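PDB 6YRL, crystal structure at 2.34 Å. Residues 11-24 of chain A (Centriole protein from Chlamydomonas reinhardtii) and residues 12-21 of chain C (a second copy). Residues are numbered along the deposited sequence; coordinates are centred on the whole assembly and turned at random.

Chain A 11-24: LDTKVSELSHKLGS
Chain C 12-21: DTKVSELSHK

Two copies of the Chlamydomonas centriole protein pack helix against helix in a close, nearly in-register parallel pair, in which serines and a glycine line the contact and the backbones come near enough for CA-H...O contacts. Residues 11-24 of chain A are helical throughout, with phi/psi near -60/-45, and the helix extends beyond both ends; the chain C stretch is helical at its C-terminal part, through Lys C21, and the helix continues onward. The axes approach to 6.9 Å, their N-to-C directions differ by 24° (signed crossing angle -24°), and the stretches bury 465 Å² in total.

Like residues pair across the contact: the CA atoms of Asp A12 and Asp C12 lie 6.1 Å apart, and those of Ser A16 and Ser C16 4.7 Å. Farther along, Gly A23 CA lies 4.5 Å from His C20 CA.

Ser A19 and Ser C19 both direct CA-to-CB toward the partner helix, their CB atoms 4.1 Å apart. Both adopt chi1 m (-39° and -70°), which turns each hydroxyl back onto its own helix: Ser A19 OG donates to Val A15 O and Ser C19 OG to Val C15 O, both very short at 2.4 Å. Their CB atoms pack close to the partner backbone: Ser A19 CB lies 3.2 Å from Ser C16 O and Ser C19 CB 3.6 Å from Ser A16 O. Ser C16 (chi1 100°) likewise donates from OG to Thr C13 O at 2.6 Å, whereas Ser A16 (chi1 -93°) places OG 3.3 Å from Val C15 CG2. Val A15 (chi1 t) brings CG1 to 3.8 Å from Ser C16 CB.

The contacts of residues 19 and 20 are almost symmetric. His A20 CA lies 3.3 Å from Ser C19 O, with an angle at H of 151°, and His C20 CA lies 3.3 Å from Ser A19 O, with 149°. Both histidines are chi1 t, with chi2 -110° and -117°, and each serine carbonyl sits at the edge of the opposing ring, near its plane. Gly A23 CA makes a third such contact, 3.6 Å from His C20 O, with an angle at H of 157°. An ideal CB here would lie 2.1 Å from His C20 O, a clash, so a CB would not fit here at this spacing. Gly A23 N and Leu A22 CD2 (chi1 t, chi2 p) approach His C20 CD2 to 3.6 and 4.1 Å.

The one hydrogen bond across the stretches lies at their N-terminal end, where Asp C12 N donates to Asp A12 OD2 at 2.9 Å. Asp A12 is chi1 m; Asp C12 (chi1 t) has its CA-to-CB bond directed away, and its OD1 accepts from Lys C14 N at 3.1 Å.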

# COMPACT_ATOMS: atom_id res chain seq x y z
N LEU A 11 11.89 71.70 -18.93
CA LEU A 11 12.34 71.04 -17.70
C LEU A 11 11.16 70.55 -16.87
O LEU A 11 11.24 69.48 -16.26
CB LEU A 11 13.23 71.99 -16.89
CG LEU A 11 14.62 72.25 -17.49
CD1 LEU A 11 15.33 73.35 -16.73
CD2 LEU A 11 15.45 70.97 -17.50
N ASP A 12 10.06 71.30 -16.85
CA ASP A 12 8.87 70.85 -16.13
C ASP A 12 8.34 69.53 -16.70
O ASP A 12 7.99 68.61 -15.95
CB ASP A 12 7.78 71.93 -16.17
CG ASP A 12 7.97 73.01 -15.11
OD1 ASP A 12 9.10 73.15 -14.57
OD2 ASP A 12 6.99 73.74 -14.82
N THR A 13 8.28 69.43 -18.03
CA THR A 13 7.85 68.20 -18.68
C THR A 13 8.76 67.03 -18.31
O THR A 13 8.28 65.93 -18.00
CB THR A 13 7.82 68.38 -20.20
OG1 THR A 13 6.86 69.38 -20.55
CG2 THR A 13 7.46 67.07 -20.89
N LYS A 14 10.08 67.25 -18.36
CA LYS A 14 11.00 66.15 -18.05
C LYS A 14 10.91 65.75 -16.58
O LYS A 14 10.96 64.56 -16.25
CB LYS A 14 12.43 66.53 -18.42
CG LYS A 14 13.41 65.36 -18.34
CD LYS A 14 14.13 65.11 -19.67
CE LYS A 14 15.40 65.97 -19.81
NZ LYS A 14 15.98 65.92 -21.19
N VAL A 15 10.75 66.72 -15.68
CA VAL A 15 10.49 66.40 -14.27
C VAL A 15 9.24 65.54 -14.16
O VAL A 15 9.19 64.60 -13.36
CB VAL A 15 10.36 67.69 -13.44
CG1 VAL A 15 9.83 67.38 -12.05
CG2 VAL A 15 11.70 68.39 -13.33
N SER A 16 8.23 65.83 -14.97
CA SER A 16 6.97 65.09 -14.86
C SER A 16 7.12 63.65 -15.33
O SER A 16 6.83 62.71 -14.58
CB SER A 16 5.87 65.82 -15.64
OG SER A 16 5.16 66.69 -14.78
N GLU A 17 7.57 63.45 -16.58
CA GLU A 17 7.78 62.08 -17.06
C GLU A 17 8.74 61.30 -16.16
O GLU A 17 8.56 60.09 -15.95
CB GLU A 17 8.27 62.11 -18.51
CG GLU A 17 9.78 62.15 -18.71
CD GLU A 17 10.19 62.36 -20.16
OE1 GLU A 17 9.43 63.03 -20.90
OE2 GLU A 17 11.26 61.85 -20.56
N LEU A 18 9.74 61.98 -15.57
CA LEU A 18 10.65 61.30 -14.66
C LEU A 18 9.94 60.87 -13.38
O LEU A 18 10.11 59.74 -12.91
CB LEU A 18 11.85 62.20 -14.34
CG LEU A 18 12.97 62.22 -15.38
CD1 LEU A 18 14.20 62.92 -14.83
CD2 LEU A 18 13.32 60.81 -15.83
N SER A 19 9.14 61.77 -12.79
CA SER A 19 8.42 61.41 -11.57
C SER A 19 7.46 60.26 -11.82
O SER A 19 7.27 59.39 -10.96
CB SER A 19 7.68 62.63 -11.03
OG SER A 19 8.44 63.81 -11.18
N HIS A 20 6.85 60.23 -13.01
CA HIS A 20 5.96 59.13 -13.35
C HIS A 20 6.72 57.82 -13.45
O HIS A 20 6.38 56.82 -12.79
CB HIS A 20 5.23 59.44 -14.66
CG HIS A 20 4.34 58.34 -15.13
ND1 HIS A 20 4.63 57.58 -16.25
CD2 HIS A 20 3.18 57.85 -14.63
CE1 HIS A 20 3.68 56.68 -16.42
NE2 HIS A 20 2.79 56.82 -15.45
N LYS A 21 7.77 57.79 -14.29
CA LYS A 21 8.55 56.57 -14.44
C LYS A 21 9.10 56.09 -13.10
O LYS A 21 9.15 54.88 -12.84
CB LYS A 21 9.70 56.79 -15.43
CG LYS A 21 9.32 56.60 -16.88
CD LYS A 21 10.02 57.64 -17.76
CE LYS A 21 9.75 57.41 -19.24
NZ LYS A 21 10.61 56.33 -19.80
N LEU A 22 9.48 57.03 -12.23
CA LEU A 22 9.94 56.65 -10.90
C LEU A 22 8.83 55.97 -10.11
O LEU A 22 9.02 54.89 -9.56
CB LEU A 22 10.47 57.87 -10.15
CG LEU A 22 10.97 57.54 -8.73
CD1 LEU A 22 12.21 56.65 -8.78
CD2 LEU A 22 11.25 58.80 -7.92
N GLY A 23 7.65 56.61 -10.04
CA GLY A 23 6.53 55.99 -9.32
C GLY A 23 6.26 54.58 -9.79
O GLY A 23 6.15 53.65 -8.98
N SER A 24 6.17 54.39 -11.11
CA SER A 24 6.00 53.04 -11.64
C SER A 24 7.11 52.11 -11.16
O SER A 24 6.84 50.99 -10.71
CB SER A 24 5.95 53.09 -13.17
OG SER A 24 6.16 51.81 -13.73
N ASP C 12 5.28 72.08 -13.12
CA ASP C 12 4.88 72.43 -11.76
C ASP C 12 5.29 71.31 -10.81
O ASP C 12 5.68 70.22 -11.24
CB ASP C 12 3.36 72.68 -11.71
CG ASP C 12 2.87 73.22 -10.36
OD1 ASP C 12 3.44 72.88 -9.31
OD2 ASP C 12 1.89 73.99 -10.36
N THR C 13 5.22 71.61 -9.51
CA THR C 13 5.68 70.69 -8.47
C THR C 13 4.64 69.60 -8.23
O THR C 13 4.98 68.43 -8.01
CB THR C 13 5.95 71.47 -7.18
OG1 THR C 13 6.63 72.68 -7.50
CG2 THR C 13 6.83 70.67 -6.25
N LYS C 14 3.35 69.98 -8.25
CA LYS C 14 2.28 69.03 -7.94
C LYS C 14 1.83 68.22 -9.16
O LYS C 14 1.24 67.15 -8.98
CB LYS C 14 1.09 69.76 -7.30
CG LYS C 14 1.34 70.34 -5.91
CD LYS C 14 2.10 69.39 -4.95
CE LYS C 14 3.62 69.76 -4.89
NZ LYS C 14 4.34 69.29 -3.66
N VAL C 15 2.11 68.67 -10.38
CA VAL C 15 1.95 67.77 -11.52
C VAL C 15 3.02 66.69 -11.43
O VAL C 15 2.84 65.58 -11.95
CB VAL C 15 1.99 68.51 -12.90
CG1 VAL C 15 3.20 69.41 -13.02
CG2 VAL C 15 2.03 67.54 -14.09
N SER C 16 4.11 66.98 -10.73
CA SER C 16 5.21 66.04 -10.58
C SER C 16 4.94 65.07 -9.43
O SER C 16 5.18 63.86 -9.56
CB SER C 16 6.51 66.79 -10.35
OG SER C 16 6.81 66.78 -8.96
N GLU C 17 4.48 65.58 -8.29
CA GLU C 17 4.09 64.69 -7.20
C GLU C 17 2.89 63.83 -7.59
O GLU C 17 2.80 62.66 -7.21
CB GLU C 17 3.79 65.50 -5.93
CG GLU C 17 4.26 64.81 -4.67
CD GLU C 17 5.77 64.91 -4.49
OE1 GLU C 17 6.36 63.96 -3.92
OE2 GLU C 17 6.35 65.93 -4.90
N LEU C 18 1.96 64.41 -8.36
CA LEU C 18 0.83 63.63 -8.85
C LEU C 18 1.28 62.64 -9.91
O LEU C 18 0.78 61.51 -9.96
CB LEU C 18 -0.26 64.55 -9.38
CG LEU C 18 -1.52 64.74 -8.53
CD1 LEU C 18 -1.22 65.02 -7.05
CD2 LEU C 18 -2.39 65.85 -9.11
N SER C 19 2.22 63.04 -10.78
CA SER C 19 2.81 62.10 -11.73
C SER C 19 3.42 60.92 -11.01
O SER C 19 3.30 59.77 -11.46
CB SER C 19 3.87 62.81 -12.58
OG SER C 19 3.30 63.74 -13.48
N HIS C 20 4.10 61.19 -9.90
CA HIS C 20 4.68 60.13 -9.08
C HIS C 20 3.60 59.21 -8.53
O HIS C 20 3.64 57.99 -8.73
CB HIS C 20 5.50 60.77 -7.96
CG HIS C 20 6.20 59.78 -7.08
ND1 HIS C 20 5.92 59.65 -5.74
CD2 HIS C 20 7.19 58.90 -7.35
CE1 HIS C 20 6.69 58.71 -5.22
NE2 HIS C 20 7.48 58.24 -6.17
N LYS C 21 2.60 59.79 -7.85
CA LYS C 21 1.56 58.96 -7.24
C LYS C 21 0.82 58.14 -8.29
O LYS C 21 0.49 56.97 -8.05
CB LYS C 21 0.60 59.84 -6.44
CG LYS C 21 1.06 60.10 -5.01
CD LYS C 21 0.72 61.51 -4.53
CE LYS C 21 -0.72 61.60 -4.02
NZ LYS C 21 -0.96 60.74 -2.82